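Local atomic coordinates of hypoxanthine-guanine phosphoribosyltransferase (Thermus thermophilus, PDB entry 3ACD), a protein that probably catalyses the magnesium-dependent transfer of phosphoribosyl from its diphosphate donor to hypoxanthine or guanine, yielding IMP or GMP in purine salvage. Residues F5-I19 with D167-E179. Residues are numbered along the deposited sequence; the frame is centred on the assembly and turned at random.
Sequences FTPGNGPVQISAEAI and DRNLPFITSIRPE
Pro-171 lays its CD over the centre of one face of the Phe-5 ring, a CH-pi contact 3.5 Å from the centroid, while Asn-169 ND2 meets that ring at its edge. This amide nitrogen is held by Ile-59 O and Leu-61 O of the second subunit, and Arg-57 of that subunit packs on Phe-5 and Pro-171. With an alanine in place of Phe-5, Pro-171 CD would probably lose the ring face it rests on, opening a gap beside Leu-170 CD1. The Phe-172 ring has Leu-170 CB over one face and Thr-6 C at its edge. On the Arg-177 guanidinium, Asn-9 OD1 sits 3.1 Å above the plane, the amide nearly parallel to it (8°), and NE donates in that plane to Asn-9 O. Segment 167-179 contributes strand 174-175, antiparallel to strand 156-157 by the purine pocket of this type I phosphoribosyltransferase; segment 5-19 joins it through one antiparallel hydrogen-bonded pair, Ile-14 N to Ile-173 O 2.8 Å and Ile-173 N to Ile-14 O 2.9 Å, their beta-branched side chains side by side. A hydroxyl can both accept and donate: chi1 of -176° swings Thr-174 OG1 opposite the backbone N, where it accepts from Gly-8 N at 2.7 Å and donates to Gln-13 OE1. Ser-175 OG donates in the carbonyl plane to Val-12 O (2.8 Å). At Gly-8 and Gly-10 a beta carbon would strike Ser-175 O and Ser-175 OG, respectively.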
loop_
_atom_site.group_PDB
_atom_site.type_symbol
_atom_site.label_atom_id
_atom_site.label_comp_id
_atom_site.label_asym_id
_atom_site.label_seq_id
_atom_site.Cartn_x
_atom_site.Cartn_y
_atom_site.Cartn_z
ATOM N N PHE A 5 11.333 15.478 -6.714
ATOM C CA PHE A 5 11.360 15.087 -5.306
ATOM C C PHE A 5 12.529 15.789 -4.623
ATOM O O PHE A 5 13.686 15.538 -4.949
ATOM C CB PHE A 5 11.511 13.567 -5.169
ATOM C CG PHE A 5 10.352 12.784 -5.731
ATOM C CD1 PHE A 5 9.056 13.018 -5.283
ATOM C CD2 PHE A 5 10.558 11.812 -6.704
ATOM C CE1 PHE A 5 7.976 12.295 -5.796
ATOM C CE2 PHE A 5 9.489 11.082 -7.225
ATOM C CZ PHE A 5 8.193 11.326 -6.769
ATOM N N THR A 6 12.220 16.673 -3.680
ATOM C CA THR A 6 13.254 17.417 -2.968
ATOM C C THR A 6 13.219 17.178 -1.461
ATOM O O THR A 6 12.161 17.227 -0.838
ATOM C CB THR A 6 13.122 18.936 -3.226
ATOM O OG1 THR A 6 14.113 19.639 -2.466
ATOM C CG2 THR A 6 11.744 19.429 -2.823
ATOM N N PRO A 7 14.387 16.912 -0.861
ATOM C CA PRO A 7 14.505 16.662 0.581
ATOM C C PRO A 7 14.262 17.920 1.409
ATOM O O PRO A 7 14.513 19.038 0.949
ATOM C CB PRO A 7 15.943 16.165 0.732
ATOM C CG PRO A 7 16.267 15.601 -0.621
ATOM C CD PRO A 7 15.659 16.616 -1.540
ATOM N N GLY A 8 13.764 17.732 2.627
ATOM C CA GLY A 8 13.539 18.860 3.511
ATOM C C GLY A 8 14.886 19.171 4.136
ATOM O O GLY A 8 15.864 18.485 3.838
ATOM N N ASN A 9 14.957 20.179 5.000
ATOM C CA ASN A 9 16.234 20.529 5.619
ATOM C C ASN A 9 16.376 20.019 7.048
ATOM O O ASN A 9 17.174 20.551 7.823
ATOM C CB ASN A 9 16.442 22.046 5.600
ATOM C CG ASN A 9 15.426 22.788 6.443
ATOM O OD1 ASN A 9 15.477 24.012 6.560
ATOM N ND2 ASN A 9 14.496 22.054 7.034
ATOM N N GLY A 10 15.601 18.994 7.391
ATOM C CA GLY A 10 15.669 18.427 8.727
ATOM C C GLY A 10 16.909 17.573 8.940
ATOM O O GLY A 10 17.660 17.325 7.997
ATOM N N PRO A 11 17.142 17.091 10.171
ATOM C CA PRO A 11 18.301 16.261 10.513
ATOM C C PRO A 11 18.270 14.812 10.025
ATOM O O PRO A 11 19.316 14.178 9.903
ATOM C CB PRO A 11 18.337 16.351 12.034
ATOM C CG PRO A 11 16.884 16.387 12.377
ATOM C CD PRO A 11 16.340 17.383 11.373
ATOM N N VAL A 12 17.078 14.287 9.757
ATOM C CA VAL A 12 16.946 12.906 9.298
ATOM C C VAL A 12 16.746 12.814 7.787
ATOM O O VAL A 12 15.839 13.433 7.230
ATOM C CB VAL A 12 15.766 12.205 10.005
ATOM C CG1 VAL A 12 15.610 10.778 9.488
ATOM C CG2 VAL A 12 16.006 12.201 11.509
ATOM N N GLN A 13 17.606 12.036 7.137
ATOM C CA GLN A 13 17.555 11.842 5.695
ATOM C C GLN A 13 17.937 10.393 5.390
ATOM O O GLN A 13 19.031 9.948 5.747
ATOM C CB GLN A 13 18.550 12.779 4.996
ATOM C CG GLN A 13 18.440 14.262 5.366
ATOM C CD GLN A 13 17.170 14.921 4.854
ATOM O OE1 GLN A 13 16.597 14.498 3.849
ATOM N NE2 GLN A 13 16.737 15.978 5.535
ATOM N N ILE A 14 17.041 9.655 4.740
ATOM C CA ILE A 14 17.317 8.261 4.398
ATOM C C ILE A 14 16.930 8.037 2.939
ATOM O O ILE A 14 15.761 8.172 2.569
ATOM C CB ILE A 14 16.520 7.289 5.301
ATOM C CG1 ILE A 14 16.646 7.717 6.766
ATOM C CG2 ILE A 14 17.062 5.880 5.145
ATOM C CD1 ILE A 14 15.871 6.837 7.739
ATOM N N SER A 15 17.914 7.690 2.115
ATOM C CA SER A 15 17.686 7.494 0.687
ATOM C C SER A 15 16.825 6.294 0.326
ATOM O O SER A 15 16.692 5.347 1.098
ATOM C CB SER A 15 19.019 7.368 -0.052
ATOM O OG SER A 15 19.652 6.134 0.246
ATOM N N ALA A 16 16.257 6.340 -0.875
ATOM C CA ALA A 16 15.425 5.251 -1.364
ATOM C C ALA A 16 16.262 3.980 -1.417
ATOM O O ALA A 16 15.766 2.890 -1.154
ATOM C CB ALA A 16 14.885 5.584 -2.750
ATOM N N GLU A 17 17.540 4.132 -1.759
ATOM C CA GLU A 17 18.444 2.992 -1.848
ATOM C C GLU A 17 18.692 2.366 -0.480
ATOM O O GLU A 17 18.685 1.140 -0.341
ATOM C CB GLU A 17 19.780 3.423 -2.459
ATOM C CG GLU A 17 19.667 3.970 -3.870
ATOM C CD GLU A 17 21.004 4.414 -4.431
ATOM O OE1 GLU A 17 21.617 5.335 -3.849
ATOM O OE2 GLU A 17 21.442 3.842 -5.451
ATOM N N ALA A 18 18.925 3.208 0.523
ATOM C CA ALA A 18 19.167 2.721 1.876
ATOM C C ALA A 18 17.917 2.023 2.403
ATOM O O ALA A 18 18.002 0.993 3.073
ATOM C CB ALA A 18 19.543 3.881 2.791
ATOM N N ILE A 19 16.757 2.593 2.096
ATOM C CA ILE A 19 15.491 2.014 2.534
ATOM C C ILE A 19 15.266 0.673 1.846
ATOM O O ILE A 19 14.874 -0.306 2.485
ATOM C CB ILE A 19 14.296 2.950 2.219
ATOM C CG1 ILE A 19 14.439 4.259 3.006
ATOM C CG2 ILE A 19 12.979 2.260 2.595
ATOM C CD1 ILE A 19 13.366 5.289 2.710
ATOM N N ASP A 167 3.275 14.789 0.570
ATOM C CA ASP A 167 4.588 14.151 0.583
ATOM C C ASP A 167 4.702 12.655 0.879
ATOM O O ASP A 167 5.805 12.163 1.112
ATOM C CB ASP A 167 5.523 14.920 1.523
ATOM C CG ASP A 167 5.679 16.375 1.126
ATOM O OD1 ASP A 167 5.939 16.639 -0.065
ATOM O OD2 ASP A 167 5.547 17.254 2.004
ATOM N N ARG A 168 3.587 11.928 0.876
ATOM C CA ARG A 168 3.651 10.488 1.113
ATOM C C ARG A 168 4.325 9.830 -0.095
ATOM O O ARG A 168 4.860 8.729 0.010
ATOM C CB ARG A 168 2.247 9.883 1.260
ATOM C CG ARG A 168 1.440 10.316 2.483
ATOM C CD ARG A 168 0.117 9.541 2.509
ATOM N NE ARG A 168 -0.837 10.044 3.494
ATOM C CZ ARG A 168 -0.777 9.811 4.802
ATOM N NH1 ARG A 168 0.201 9.071 5.311
ATOM N NH2 ARG A 168 -1.706 10.321 5.602
ATOM N N ASN A 169 4.304 10.518 -1.236
ATOM C CA ASN A 169 4.872 9.976 -2.467
ATOM C C ASN A 169 6.384 10.102 -2.664
ATOM O O ASN A 169 6.918 9.590 -3.644
ATOM C CB ASN A 169 4.127 10.559 -3.681
ATOM C CG ASN A 169 4.183 12.079 -3.740
ATOM O OD1 ASN A 169 4.049 12.761 -2.724
ATOM N ND2 ASN A 169 4.353 12.614 -4.941
ATOM N N LEU A 170 7.076 10.769 -1.747
ATOM C CA LEU A 170 8.530 10.884 -1.860
ATOM C C LEU A 170 9.101 9.474 -1.710
ATOM O O LEU A 170 8.723 8.737 -0.799
ATOM C CB LEU A 170 9.089 11.804 -0.763
ATOM C CG LEU A 170 9.194 13.306 -1.059
ATOM C CD1 LEU A 170 7.908 13.833 -1.667
ATOM C CD2 LEU A 170 9.531 14.047 0.232
ATOM N N PRO A 171 10.010 9.072 -2.612
ATOM C CA PRO A 171 10.597 7.729 -2.532
ATOM C C PRO A 171 11.610 7.546 -1.403
ATOM O O PRO A 171 12.088 6.436 -1.156
ATOM C CB PRO A 171 11.215 7.544 -3.916
ATOM C CG PRO A 171 11.632 8.935 -4.278
ATOM C CD PRO A 171 10.453 9.771 -3.833
ATOM N N PHE A 172 11.922 8.636 -0.713
ATOM C CA PHE A 172 12.882 8.598 0.382
ATOM C C PHE A 172 12.294 9.183 1.658
ATOM O O PHE A 172 11.205 9.760 1.652
ATOM C CB PHE A 172 14.141 9.377 -0.015
ATOM C CG PHE A 172 13.854 10.758 -0.543
ATOM C CD1 PHE A 172 13.462 11.784 0.317
ATOM C CD2 PHE A 172 13.934 11.024 -1.906
ATOM C CE1 PHE A 172 13.149 13.052 -0.178
ATOM C CE2 PHE A 172 13.623 12.288 -2.412
ATOM C CZ PHE A 172 13.229 13.304 -1.545
ATOM N N ILE A 173 13.017 9.016 2.759
ATOM C CA ILE A 173 12.589 9.557 4.038
ATOM C C ILE A 173 13.373 10.843 4.260
ATOM O O ILE A 173 14.595 10.866 4.105
ATOM C CB ILE A 173 12.887 8.576 5.210
ATOM C CG1 ILE A 173 11.813 7.485 5.269
ATOM C CG2 ILE A 173 12.949 9.334 6.535
ATOM C CD1 ILE A 173 10.430 7.997 5.638
ATOM N N THR A 174 12.667 11.915 4.600
ATOM C CA THR A 174 13.311 13.193 4.865
ATOM C C THR A 174 12.659 13.816 6.096
ATOM O O THR A 174 11.832 13.179 6.751
ATOM C CB THR A 174 13.215 14.141 3.641
ATOM O OG1 THR A 174 13.930 15.354 3.913
ATOM C CG2 THR A 174 11.777 14.466 3.319
ATOM N N SER A 175 13.023 15.050 6.419
ATOM C CA SER A 175 12.468 15.698 7.598
ATOM C C SER A 175 12.579 17.211 7.531
ATOM O O SER A 175 13.229 17.759 6.643
ATOM C CB SER A 175 13.205 15.206 8.848
ATOM O OG SER A 175 14.597 15.488 8.748
ATOM N N ILE A 176 11.939 17.875 8.488
ATOM C CA ILE A 176 11.972 19.330 8.578
ATOM C C ILE A 176 12.692 19.687 9.869
ATOM O O ILE A 176 12.972 18.816 10.694
ATOM C CB ILE A 176 10.553 19.936 8.640
ATOM C CG1 ILE A 176 9.799 19.360 9.842
ATOM C CG2 ILE A 176 9.808 19.662 7.343
ATOM C CD1 ILE A 176 8.411 19.937 10.045
ATOM N N ARG A 177 12.997 20.966 10.042
ATOM C CA ARG A 177 13.668 21.416 11.251
ATOM C C ARG A 177 12.615 21.704 12.311
ATOM O O ARG A 177 11.507 22.141 11.996
ATOM C CB ARG A 177 14.485 22.678 10.968
ATOM C CG ARG A 177 15.619 22.460 9.986
ATOM C CD ARG A 177 16.411 23.737 9.763
ATOM N NE ARG A 177 17.518 23.529 8.834
ATOM C CZ ARG A 177 18.366 24.482 8.459
ATOM N NH1 ARG A 177 18.233 25.712 8.934
ATOM N NH2 ARG A 177 19.342 24.204 7.605
ATOM N N PRO A 178 12.945 21.456 13.586
ATOM C CA PRO A 178 11.996 21.703 14.674
ATOM C C PRO A 178 11.551 23.162 14.702
ATOM O O PRO A 178 10.516 23.498 15.278
ATOM C CB PRO A 178 12.790 21.309 15.917
ATOM C CG PRO A 178 14.201 21.636 15.526
ATOM C CD PRO A 178 14.270 21.094 14.118
ATOM N N GLU A 179 12.339 24.019 14.061
ATOM C CA GLU A 179 12.055 25.446 14.000
ATOM C C GLU A 179 10.689 25.705 13.374
ATOM O O GLU A 179 10.393 25.221 12.281
ATOM C CB GLU A 179 13.140 26.157 13.186
ATOM C CG GLU A 179 14.552 25.660 13.469
ATOM C CD GLU A 179 14.947 25.787 14.929
ATOM O OE1 GLU A 179 16.044 25.310 15.289
ATOM O OE2 GLU A 179 14.169 26.367 15.716
HETATM O O HOH W 1 12.195 22.949 8.107
HETATM O O HOH W 2 16.280 12.404 2.090
#